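Long-range contact in SusD homolog (Bacteroides thetaiotaomicron VPI-5482, PDB 3IV0), which is of unknown function but probably binds glycans at the outer membrane of this gut bacterium: residues A53-V65 against S296-M308. Sequence-based numbering, arbitrary orientation. Where two conformers were deposited one is given.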
# COMPACT_ATOMS: atom_id res chain seq x y z
N ALA A 53 4.43 13.23 -6.54
CA ALA A 53 5.68 13.28 -5.82
C ALA A 53 6.65 14.27 -6.50
O ALA A 53 6.62 14.40 -7.74
CB ALA A 53 6.32 11.88 -5.77
N PRO A 54 7.48 14.94 -5.71
CA PRO A 54 8.46 15.91 -6.25
C PRO A 54 9.69 15.18 -6.80
O PRO A 54 10.80 15.26 -6.25
CB PRO A 54 8.76 16.77 -5.05
CG PRO A 54 8.65 15.87 -3.91
CD PRO A 54 7.51 14.92 -4.24
N ILE A 55 9.46 14.48 -7.92
CA ILE A 55 10.46 13.63 -8.54
C ILE A 55 10.73 14.10 -9.96
O ILE A 55 9.86 14.67 -10.64
CB ILE A 55 10.03 12.14 -8.51
CG1 ILE A 55 8.71 11.89 -9.25
CG2 ILE A 55 9.99 11.64 -7.07
CD1 ILE A 55 8.37 10.37 -9.32
N THR A 56 11.95 13.81 -10.41
CA THR A 56 12.38 14.15 -11.75
C THR A 56 13.15 12.99 -12.36
O THR A 56 13.98 12.41 -11.69
CB THR A 56 13.30 15.39 -11.72
OG1 THR A 56 12.64 16.47 -11.08
CG2 THR A 56 13.70 15.78 -13.12
N ALA A 57 12.85 12.66 -13.61
CA ALA A 57 13.57 11.62 -14.35
C ALA A 57 14.95 12.09 -14.75
O ALA A 57 15.11 13.24 -15.12
CB ALA A 57 12.79 11.21 -15.59
N TYR A 58 15.91 11.20 -14.70
CA TYR A 58 17.24 11.51 -15.23
C TYR A 58 17.24 11.51 -16.76
O TYR A 58 18.06 12.18 -17.35
CB TYR A 58 18.27 10.55 -14.67
CG TYR A 58 18.63 10.84 -13.24
CD1 TYR A 58 19.63 11.77 -12.94
CD2 TYR A 58 18.02 10.17 -12.18
CE1 TYR A 58 19.96 12.06 -11.64
CE2 TYR A 58 18.36 10.44 -10.87
CZ TYR A 58 19.35 11.37 -10.60
OH TYR A 58 19.68 11.63 -9.28
N SER A 59 16.29 10.81 -17.38
CA SER A 59 16.16 10.78 -18.84
C SER A 59 14.74 11.23 -19.22
O SER A 59 13.79 10.50 -18.99
CB SER A 59 16.44 9.35 -19.34
OG SER A 59 17.83 9.00 -19.24
N THR A 60 14.60 12.43 -19.80
CA THR A 60 13.28 12.99 -20.09
C THR A 60 12.44 12.09 -21.00
O THR A 60 11.22 12.21 -21.03
CB THR A 60 13.39 14.41 -20.73
OG1 THR A 60 14.01 14.32 -22.01
CG2 THR A 60 14.20 15.33 -19.85
N GLY A 61 13.09 11.21 -21.74
CA GLY A 61 12.38 10.19 -22.52
C GLY A 61 11.48 9.23 -21.72
O GLY A 61 10.56 8.62 -22.30
N ASP A 62 11.74 9.11 -20.41
CA ASP A 62 10.88 8.32 -19.49
C ASP A 62 9.73 9.22 -19.06
O ASP A 62 9.66 9.74 -17.92
CB ASP A 62 11.70 7.86 -18.29
CG ASP A 62 12.79 6.88 -18.68
OD1 ASP A 62 12.52 6.00 -19.54
OD2 ASP A 62 13.88 6.93 -18.10
N LYS A 63 8.82 9.43 -19.99
CA LYS A 63 7.86 10.51 -19.90
C LYS A 63 6.87 10.32 -18.76
O LYS A 63 6.38 11.29 -18.18
CB LYS A 63 7.11 10.62 -21.22
CG LYS A 63 7.99 11.17 -22.34
CD LYS A 63 7.21 11.24 -23.64
CE LYS A 63 8.06 11.94 -24.69
NZ LYS A 63 7.47 11.87 -26.05
N TYR A 64 6.62 9.07 -18.40
CA TYR A 64 5.65 8.76 -17.35
C TYR A 64 6.04 9.33 -15.99
O TYR A 64 5.15 9.64 -15.19
CB TYR A 64 5.41 7.25 -17.24
CG TYR A 64 6.60 6.43 -16.86
CD1 TYR A 64 6.89 6.16 -15.54
CD2 TYR A 64 7.42 5.88 -17.84
CE1 TYR A 64 7.97 5.38 -15.18
CE2 TYR A 64 8.53 5.11 -17.49
CZ TYR A 64 8.79 4.86 -16.15
OH TYR A 64 9.84 4.06 -15.80
N VAL A 65 7.34 9.56 -15.75
CA VAL A 65 7.75 10.12 -14.48
C VAL A 65 7.14 11.51 -14.28
O VAL A 65 6.53 11.78 -13.25
CB VAL A 65 9.27 10.19 -14.33
CG1 VAL A 65 9.64 10.92 -13.03
CG2 VAL A 65 9.83 8.75 -14.36
N SER A 296 24.45 4.02 -14.62
CA SER A 296 25.11 5.26 -14.33
C SER A 296 24.23 6.20 -13.49
O SER A 296 24.73 7.07 -12.81
CB SER A 296 25.51 5.96 -15.64
OG SER A 296 26.43 5.17 -16.39
N MSE A 297 22.91 6.05 -13.60
CA MSE A 297 21.96 6.89 -12.84
C MSE A 297 20.65 6.11 -12.69
O MSE A 297 20.35 5.25 -13.51
CB MSE A 297 21.71 8.25 -13.52
CG MSE A 297 21.01 8.16 -14.89
SE MSE A 297 21.45 9.61 -16.18
CE MSE A 297 20.78 8.73 -17.75
N PRO A 298 19.88 6.41 -11.63
CA PRO A 298 18.56 5.76 -11.48
C PRO A 298 17.52 6.28 -12.43
O PRO A 298 17.77 7.18 -13.22
CB PRO A 298 18.15 6.12 -10.06
CG PRO A 298 19.30 6.78 -9.41
CD PRO A 298 20.15 7.34 -10.54
N LEU A 299 16.31 5.76 -12.34
CA LEU A 299 15.21 6.28 -13.13
C LEU A 299 14.84 7.72 -12.74
O LEU A 299 14.59 8.56 -13.60
CB LEU A 299 13.98 5.37 -12.95
CG LEU A 299 12.74 5.79 -13.73
CD1 LEU A 299 12.94 5.48 -15.19
CD2 LEU A 299 11.49 5.03 -13.22
N PHE A 300 14.76 7.99 -11.44
CA PHE A 300 14.37 9.31 -10.96
C PHE A 300 14.96 9.61 -9.60
O PHE A 300 15.47 8.74 -8.92
CB PHE A 300 12.84 9.51 -10.94
CG PHE A 300 12.08 8.61 -9.97
CD1 PHE A 300 11.99 8.91 -8.61
CD2 PHE A 300 11.43 7.49 -10.42
CE1 PHE A 300 11.28 8.11 -7.73
CE2 PHE A 300 10.73 6.67 -9.54
CZ PHE A 300 10.64 6.99 -8.21
N CYS A 301 14.86 10.88 -9.23
CA CYS A 301 15.24 11.31 -7.90
C CYS A 301 14.25 12.31 -7.33
O CYS A 301 13.52 12.97 -8.05
CB CYS A 301 16.66 11.93 -7.91
SG CYS A 301 16.86 13.45 -8.85
N TYR A 302 14.29 12.42 -6.01
CA TYR A 302 13.47 13.36 -5.26
C TYR A 302 14.17 14.71 -5.16
O TYR A 302 15.39 14.77 -4.99
CB TYR A 302 13.26 12.84 -3.83
CG TYR A 302 12.20 11.75 -3.76
CD1 TYR A 302 12.52 10.45 -4.08
CD2 TYR A 302 10.89 12.06 -3.46
CE1 TYR A 302 11.56 9.45 -4.03
CE2 TYR A 302 9.91 11.05 -3.41
CZ TYR A 302 10.28 9.77 -3.70
OH TYR A 302 9.34 8.76 -3.67
N SER A 303 13.39 15.76 -5.21
CA SER A 303 13.88 17.12 -4.94
C SER A 303 14.68 17.18 -3.65
O SER A 303 14.25 16.74 -2.60
CB SER A 303 12.66 18.04 -4.84
OG SER A 303 12.94 19.24 -4.16
N GLY A 304 15.84 17.83 -3.71
CA GLY A 304 16.62 18.08 -2.52
C GLY A 304 15.94 19.02 -1.56
O GLY A 304 16.07 18.85 -0.36
N ASP A 305 15.18 19.98 -2.07
CA ASP A 305 14.41 20.88 -1.22
C ASP A 305 13.36 20.09 -0.46
O ASP A 305 13.17 20.30 0.73
CB ASP A 305 13.76 21.99 -2.03
CG ASP A 305 14.78 22.94 -2.67
OD1 ASP A 305 15.70 23.40 -1.98
OD2 ASP A 305 14.64 23.21 -3.88
N TYR A 306 12.65 19.19 -1.15
CA TYR A 306 11.69 18.34 -0.47
C TYR A 306 12.34 17.55 0.66
O TYR A 306 11.81 17.49 1.77
CB TYR A 306 11.04 17.38 -1.45
CG TYR A 306 10.03 16.47 -0.78
CD1 TYR A 306 8.90 17.02 -0.16
CD2 TYR A 306 10.20 15.12 -0.75
CE1 TYR A 306 7.95 16.23 0.45
CE2 TYR A 306 9.22 14.28 -0.14
CZ TYR A 306 8.12 14.88 0.47
OH TYR A 306 7.16 14.10 1.07
N LEU A 307 13.49 16.93 0.40
CA LEU A 307 14.12 16.09 1.40
C LEU A 307 14.71 16.93 2.54
O LEU A 307 14.78 16.47 3.67
CB LEU A 307 15.12 15.13 0.73
CG LEU A 307 14.51 14.13 -0.26
CD1 LEU A 307 15.61 13.27 -0.86
CD2 LEU A 307 13.40 13.25 0.38
N MSE A 308 15.12 18.17 2.26
CA MSE A 308 15.54 19.07 3.33
C MSE A 308 14.34 19.43 4.22
O MSE A 308 14.52 19.71 5.41
CB MSE A 308 16.19 20.33 2.77
CG MSE A 308 17.65 20.15 2.38
SE MSE A 308 18.49 21.81 1.80
CE MSE A 308 17.74 21.94 0.11
O HOH W 1 15.11 8.42 -16.20
O HOH W 2 17.52 7.39 -16.63
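Thr56 and Cys301 form the hydrogen-bonded pair at the middle of a two-stranded antiparallel sheet, 55-57 with 300-302, which ties two distant parts of this largely helical SusD-family chain together. Thr56 N reaches Cys301 O at 3.0 Å, and the return bond runs from Cys301 N to Thr56 O. Beyond the strands the pairing continues through Ser303 N to Pro54 O and, at the other end, through Tyr58 N to Leu299 O.

Followed outward from the backbone, Tyr58 CB lies 3.6 Å from SE of Met297, a selenomethionine, in one of its two conformers. On the ring, CG faces Pro298 O and Met297 CG, CD2 nears Pro298 O, CE2 rests on Pro298 CD, and CZ meets Cys301 SG obliquely at 3.7 Å. CD1 lies nearest Met297 CB, which covers one ring face, offset toward the rim. At the tip, OH touches Cys301 CB and is hydrogen-bonded to the backbone N of Lys339. With an alanine here, Lys339 N would probably lose its mate, and a gap is likely to open between Met297 and Cys301.

The side chains of Ile55, Phe300 and Tyr302 share one side of the sheet. CG1 of Ile55 stands between the backbone N and the carbonyl carbon (chi1 60°), which sets Ile55 CD1 over the centre of the Phe300 ring, while CG2 turns to the neighbouring tyrosine ring. A water donates to both Asp62 OD2 and Leu299 O and accepts from Ser59 N, joining the turn to Leu299, just before the strand. Ile55 CG2 lies 3.7 Å from the Tyr302 ring centroid, only 9° off its normal.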